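Local coordinates for tRNA uridine(34) acetyltransferase (Methanocaldococcus infernus, PDB 6IA8), which catalyses formation of 5-carboxymethyluridine at the wobble position of tRNAs, using acetyl-CoA and S-adenosyl-L-methionine, at residues 205-218 / 244-256. Numbering follows the deposited sequence.
Sequences MLKLGATRVELGVQ and LKDSGLKVSYHLM
V213 N donates to K250 O, and S252 N in turn to V213 O, in the ladder that pairs strands 212-218 and 250-255 as parallel neighbours in the sheet of the radical SAM domain. The connection between them, which ends in helix 234-245, makes a beta-alpha-beta crossover, and the last turn of that helix packs back on the sheet: L244 lies at about a right angle to V213, its CD2 3.6 Å from V213 CG2, and meets L215 tip to tip. On this same face V217 drops CG2 over the Y253 ring in a CH-pi contact, 3.8 Å from the centroid. Its CG1, anti to the backbone N (chi1 177°), reaches L255 CD2 instead. The other face is polar. E214 and S252 share a water, which donates to E214 OE2 and lies 2.6 Å from S252 OG; K286 forms a salt bridge with the same carboxylate oxygen. At the start of strand 250-255, bends at chi3 and chi4 fold the K250 chain back until NZ makes a weak bond to T211 O, already the acceptor of K250 N; the stronger partner of NZ is R444 O. The K250 side chain also lies close to that of Q445, a probable acetyl-CoA-binding residue. Beyond L215 the register slips by one at a beta bulge, where G216 centres an inverse gamma turn, and Q218 N closes on H254 O at 2.7 Å. Bent at chi2 (-46°), Q218 brings its amide to the H254 ring edge, while M256 CG and CE pack against OE1. An alanine here is likely to leave H254 ND1 without this acceptor and the imidazole freer to turn. In the present pairing, ND1 donates to a lone pair of Q218 OE1 at 2.8 Å, with the oxygen nearly in the ring plane.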
loop_
_atom_site.group_PDB
_atom_site.type_symbol
_atom_site.label_atom_id
_atom_site.label_comp_id
_atom_site.label_asym_id
_atom_site.label_seq_id
_atom_site.Cartn_x
_atom_site.Cartn_y
_atom_site.Cartn_z
ATOM N N MET A 205 -5.758 -9.174 12.056
ATOM C CA MET A 205 -5.667 -8.772 10.659
ATOM C C MET A 205 -5.106 -9.889 9.803
ATOM O O MET A 205 -5.583 -10.109 8.691
ATOM C CB MET A 205 -4.838 -7.500 10.523
ATOM C CG MET A 205 -5.602 -6.269 11.039
ATOM S SD MET A 205 -4.762 -4.701 10.866
ATOM C CE MET A 205 -3.298 -5.050 11.714
ATOM N N LEU A 206 -4.087 -10.595 10.289
ATOM C CA LEU A 206 -3.590 -11.763 9.568
ATOM C C LEU A 206 -4.673 -12.833 9.420
ATOM O O LEU A 206 -4.781 -13.475 8.371
ATOM C CB LEU A 206 -2.370 -12.338 10.287
ATOM C CG LEU A 206 -1.106 -11.482 10.228
ATOM C CD1 LEU A 206 -0.084 -11.921 11.260
ATOM C CD2 LEU A 206 -0.557 -11.572 8.828
ATOM N N LYS A 207 -5.470 -13.062 10.466
ATOM C CA LYS A 207 -6.567 -14.024 10.357
ATOM C C LYS A 207 -7.519 -13.644 9.231
ATOM O O LYS A 207 -8.046 -14.512 8.527
ATOM C CB LYS A 207 -7.324 -14.110 11.685
ATOM C CG LYS A 207 -8.266 -15.323 11.793
ATOM C CD LYS A 207 -9.096 -15.279 13.082
ATOM C CE LYS A 207 -10.325 -14.395 12.926
ATOM N NZ LYS A 207 -11.006 -14.117 14.210
ATOM N N LEU A 208 -7.772 -12.351 9.064
ATOM C CA LEU A 208 -8.682 -11.891 8.024
ATOM C C LEU A 208 -8.106 -12.056 6.622
ATOM O O LEU A 208 -8.855 -11.967 5.647
ATOM C CB LEU A 208 -9.014 -10.423 8.252
ATOM C CG LEU A 208 -9.730 -10.047 9.536
ATOM C CD1 LEU A 208 -9.827 -8.554 9.717
ATOM C CD2 LEU A 208 -11.122 -10.680 9.585
ATOM N N GLY A 209 -6.797 -12.241 6.488
ATOM C CA GLY A 209 -6.159 -12.290 5.188
ATOM C C GLY A 209 -5.510 -10.997 4.749
ATOM O O GLY A 209 -5.237 -10.831 3.551
ATOM N N ALA A 210 -5.267 -10.074 5.672
ATOM C CA ALA A 210 -4.672 -8.793 5.307
ATOM C C ALA A 210 -3.276 -8.990 4.750
ATOM O O ALA A 210 -2.529 -9.853 5.208
ATOM C CB ALA A 210 -4.609 -7.853 6.519
ATOM N N THR A 211 -2.918 -8.161 3.773
ATOM C CA THR A 211 -1.578 -8.116 3.232
ATOM C C THR A 211 -0.949 -6.751 3.372
ATOM O O THR A 211 0.273 -6.651 3.207
ATOM C CB THR A 211 -1.594 -8.499 1.743
ATOM O OG1 THR A 211 -2.527 -7.665 1.037
ATOM C CG2 THR A 211 -2.045 -9.984 1.586
ATOM N N ARG A 212 -1.746 -5.691 3.606
ATOM C CA ARG A 212 -1.223 -4.332 3.719
ATOM C C ARG A 212 -1.962 -3.621 4.839
ATOM O O ARG A 212 -3.170 -3.801 4.994
ATOM C CB ARG A 212 -1.370 -3.541 2.411
ATOM C CG ARG A 212 -0.760 -2.134 2.441
ATOM C CD ARG A 212 -0.970 -1.410 1.111
ATOM N NE ARG A 212 -2.279 -0.768 1.022
ATOM C CZ ARG A 212 -2.801 -0.269 -0.093
ATOM N NH1 ARG A 212 -2.130 -0.341 -1.232
ATOM N NH2 ARG A 212 -3.999 0.295 -0.070
ATOM N N VAL A 213 -1.235 -2.823 5.623
ATOM C CA VAL A 213 -1.828 -1.990 6.661
ATOM C C VAL A 213 -1.409 -0.543 6.428
ATOM O O VAL A 213 -0.220 -0.244 6.274
ATOM C CB VAL A 213 -1.421 -2.457 8.070
ATOM C CG1 VAL A 213 -1.999 -1.478 9.143
ATOM C CG2 VAL A 213 -1.883 -3.846 8.344
ATOM N N GLU A 214 -2.385 0.346 6.365
ATOM C CA GLU A 214 -2.146 1.767 6.169
ATOM C C GLU A 214 -2.339 2.458 7.510
ATOM O O GLU A 214 -3.428 2.382 8.090
ATOM C CB GLU A 214 -3.098 2.371 5.137
ATOM C CG GLU A 214 -2.770 3.835 4.822
ATOM C CD GLU A 214 -3.873 4.547 4.040
ATOM O OE1 GLU A 214 -4.395 5.566 4.548
ATOM O OE2 GLU A 214 -4.213 4.082 2.934
ATOM N N LEU A 215 -1.290 3.109 8.001
ATOM C CA LEU A 215 -1.303 3.782 9.293
ATOM C C LEU A 215 -1.674 5.241 9.076
ATOM O O LEU A 215 -1.103 5.898 8.203
ATOM C CB LEU A 215 0.069 3.677 9.968
ATOM C CG LEU A 215 0.506 2.257 10.357
ATOM C CD1 LEU A 215 1.977 2.310 10.894
ATOM C CD2 LEU A 215 -0.423 1.650 11.393
ATOM N N GLY A 216 -2.638 5.737 9.849
ATOM C CA GLY A 216 -2.962 7.152 9.842
ATOM C C GLY A 216 -1.917 7.979 10.576
ATOM O O GLY A 216 -2.188 8.500 11.667
ATOM N N VAL A 217 -0.710 8.081 10.007
ATOM C CA VAL A 217 0.396 8.748 10.691
ATOM C C VAL A 217 0.163 10.257 10.771
ATOM O O VAL A 217 0.310 10.862 11.843
ATOM C CB VAL A 217 1.723 8.427 9.981
ATOM C CG1 VAL A 217 2.865 9.163 10.640
ATOM C CG2 VAL A 217 1.971 6.912 9.977
ATOM N N GLN A 218 -0.170 10.880 9.626
ATOM C CA GLN A 218 -0.417 12.310 9.472
ATOM C C GLN A 218 0.869 13.099 9.631
ATOM O O GLN A 218 1.284 13.755 8.675
ATOM C CB GLN A 218 -1.463 12.797 10.459
ATOM C CG GLN A 218 -2.692 11.906 10.605
ATOM C CD GLN A 218 -3.282 11.442 9.300
ATOM O OE1 GLN A 218 -2.931 11.918 8.222
ATOM N NE2 GLN A 218 -4.180 10.479 9.393
ATOM N N LEU A 244 4.416 -4.599 12.373
ATOM C CA LEU A 244 3.886 -4.952 11.056
ATOM C C LEU A 244 4.977 -5.569 10.184
ATOM O O LEU A 244 4.782 -6.632 9.582
ATOM C CB LEU A 244 3.292 -3.702 10.387
ATOM C CG LEU A 244 1.959 -3.220 10.978
ATOM C CD1 LEU A 244 1.662 -1.810 10.453
ATOM C CD2 LEU A 244 0.849 -4.139 10.704
ATOM N N LYS A 245 6.141 -4.919 10.120
ATOM C CA LYS A 245 7.240 -5.424 9.307
ATOM C C LYS A 245 7.673 -6.806 9.776
ATOM O O LYS A 245 7.918 -7.697 8.959
ATOM C CB LYS A 245 8.416 -4.462 9.377
ATOM C CG LYS A 245 8.293 -3.145 8.572
ATOM C CD LYS A 245 8.116 -3.406 7.071
ATOM C CE LYS A 245 8.284 -2.096 6.300
ATOM N NZ LYS A 245 9.721 -1.720 6.269
ATOM N N ASP A 246 7.770 -7.009 11.095
ATOM C CA ASP A 246 8.207 -8.289 11.637
ATOM C C ASP A 246 7.116 -9.337 11.586
ATOM O O ASP A 246 7.373 -10.468 11.978
ATOM C CB ASP A 246 8.723 -8.110 13.077
ATOM C CG ASP A 246 10.116 -7.481 13.102
ATOM O OD1 ASP A 246 10.851 -7.608 12.068
ATOM O OD2 ASP A 246 10.477 -6.893 14.140
ATOM N N SER A 247 5.914 -8.990 11.133
ATOM C CA SER A 247 4.874 -9.955 10.814
ATOM C C SER A 247 4.699 -10.123 9.307
ATOM O O SER A 247 3.749 -10.773 8.869
ATOM C CB SER A 247 3.570 -9.509 11.470
ATOM O OG SER A 247 3.744 -9.356 12.884
ATOM N N GLY A 248 5.591 -9.550 8.505
ATOM C CA GLY A 248 5.563 -9.753 7.066
ATOM C C GLY A 248 4.598 -8.872 6.301
ATOM O O GLY A 248 4.375 -9.103 5.108
ATOM N N LEU A 249 4.007 -7.877 6.937
ATOM C CA LEU A 249 2.978 -7.101 6.267
ATOM C C LEU A 249 3.598 -5.910 5.538
ATOM O O LEU A 249 4.678 -5.427 5.891
ATOM C CB LEU A 249 1.916 -6.615 7.265
ATOM C CG LEU A 249 1.037 -7.742 7.779
ATOM C CD1 LEU A 249 0.305 -7.339 9.087
ATOM C CD2 LEU A 249 -0.035 -8.142 6.746
ATOM N N LYS A 250 2.880 -5.425 4.520
ATOM C CA LYS A 250 3.214 -4.160 3.884
ATOM C C LYS A 250 2.695 -3.005 4.716
ATOM O O LYS A 250 1.585 -3.059 5.272
ATOM C CB LYS A 250 2.614 -4.091 2.484
ATOM C CG LYS A 250 3.255 -5.207 1.548
ATOM C CD LYS A 250 2.450 -5.406 0.238
ATOM C CE LYS A 250 1.414 -6.514 0.401
ATOM N NZ LYS A 250 1.940 -7.767 1.014
ATOM N N VAL A 251 3.470 -1.928 4.728
ATOM C CA VAL A 251 3.205 -0.792 5.586
ATOM C C VAL A 251 3.098 0.448 4.722
ATOM O O VAL A 251 4.044 0.810 4.021
ATOM C CB VAL A 251 4.298 -0.613 6.644
ATOM C CG1 VAL A 251 4.036 0.630 7.485
ATOM C CG2 VAL A 251 4.417 -1.861 7.515
ATOM N N SER A 252 1.972 1.117 4.814
ATOM C CA SER A 252 1.728 2.394 4.167
ATOM C C SER A 252 1.469 3.473 5.211
ATOM O O SER A 252 0.827 3.214 6.235
ATOM C CB SER A 252 0.500 2.282 3.224
ATOM O OG SER A 252 0.147 3.550 2.726
ATOM N N TYR A 253 1.949 4.682 4.935
ATOM C CA TYR A 253 1.741 5.833 5.805
ATOM C C TYR A 253 0.861 6.847 5.083
ATOM O O TYR A 253 1.196 7.280 3.970
ATOM C CB TYR A 253 3.041 6.548 6.169
ATOM C CG TYR A 253 3.986 5.907 7.137
ATOM C CD1 TYR A 253 3.724 4.666 7.711
ATOM C CD2 TYR A 253 5.152 6.583 7.510
ATOM C CE1 TYR A 253 4.603 4.115 8.643
ATOM C CE2 TYR A 253 6.029 6.052 8.412
ATOM C CZ TYR A 253 5.770 4.824 8.987
ATOM O OH TYR A 253 6.726 4.361 9.891
ATOM N N HIS A 254 -0.247 7.242 5.714
ATOM C CA HIS A 254 -0.975 8.427 5.277
ATOM C C HIS A 254 -0.326 9.642 5.932
ATOM O O HIS A 254 -0.219 9.701 7.155
ATOM C CB HIS A 254 -2.457 8.332 5.627
ATOM C CG HIS A 254 -3.263 9.455 5.071
ATOM N ND1 HIS A 254 -3.419 10.659 5.728
ATOM C CD2 HIS A 254 -3.949 9.563 3.911
ATOM C CE1 HIS A 254 -4.186 11.452 5.002
ATOM N NE2 HIS A 254 -4.514 10.813 3.892
ATOM N N LEU A 255 0.122 10.595 5.119
ATOM C CA LEU A 255 0.857 11.764 5.594
ATOM C C LEU A 255 0.195 13.043 5.097
ATOM O O LEU A 255 -0.277 13.104 3.959
ATOM C CB LEU A 255 2.324 11.738 5.137
ATOM C CG LEU A 255 3.136 10.529 5.578
ATOM C CD1 LEU A 255 4.433 10.408 4.790
ATOM C CD2 LEU A 255 3.421 10.630 7.096
ATOM N N MET A 256 0.155 14.060 5.958
ATOM C CA MET A 256 -0.535 15.312 5.651
ATOM C C MET A 256 0.415 16.493 5.780
ATOM O O MET A 256 0.591 17.040 6.883
ATOM C CB MET A 256 -1.741 15.504 6.568
ATOM C CG MET A 256 -2.980 14.726 6.176
ATOM S SD MET A 256 -4.441 15.440 6.958
ATOM C CE MET A 256 -4.004 15.325 8.673
HETATM O O HOH W 1 -2.146 3.156 1.562
#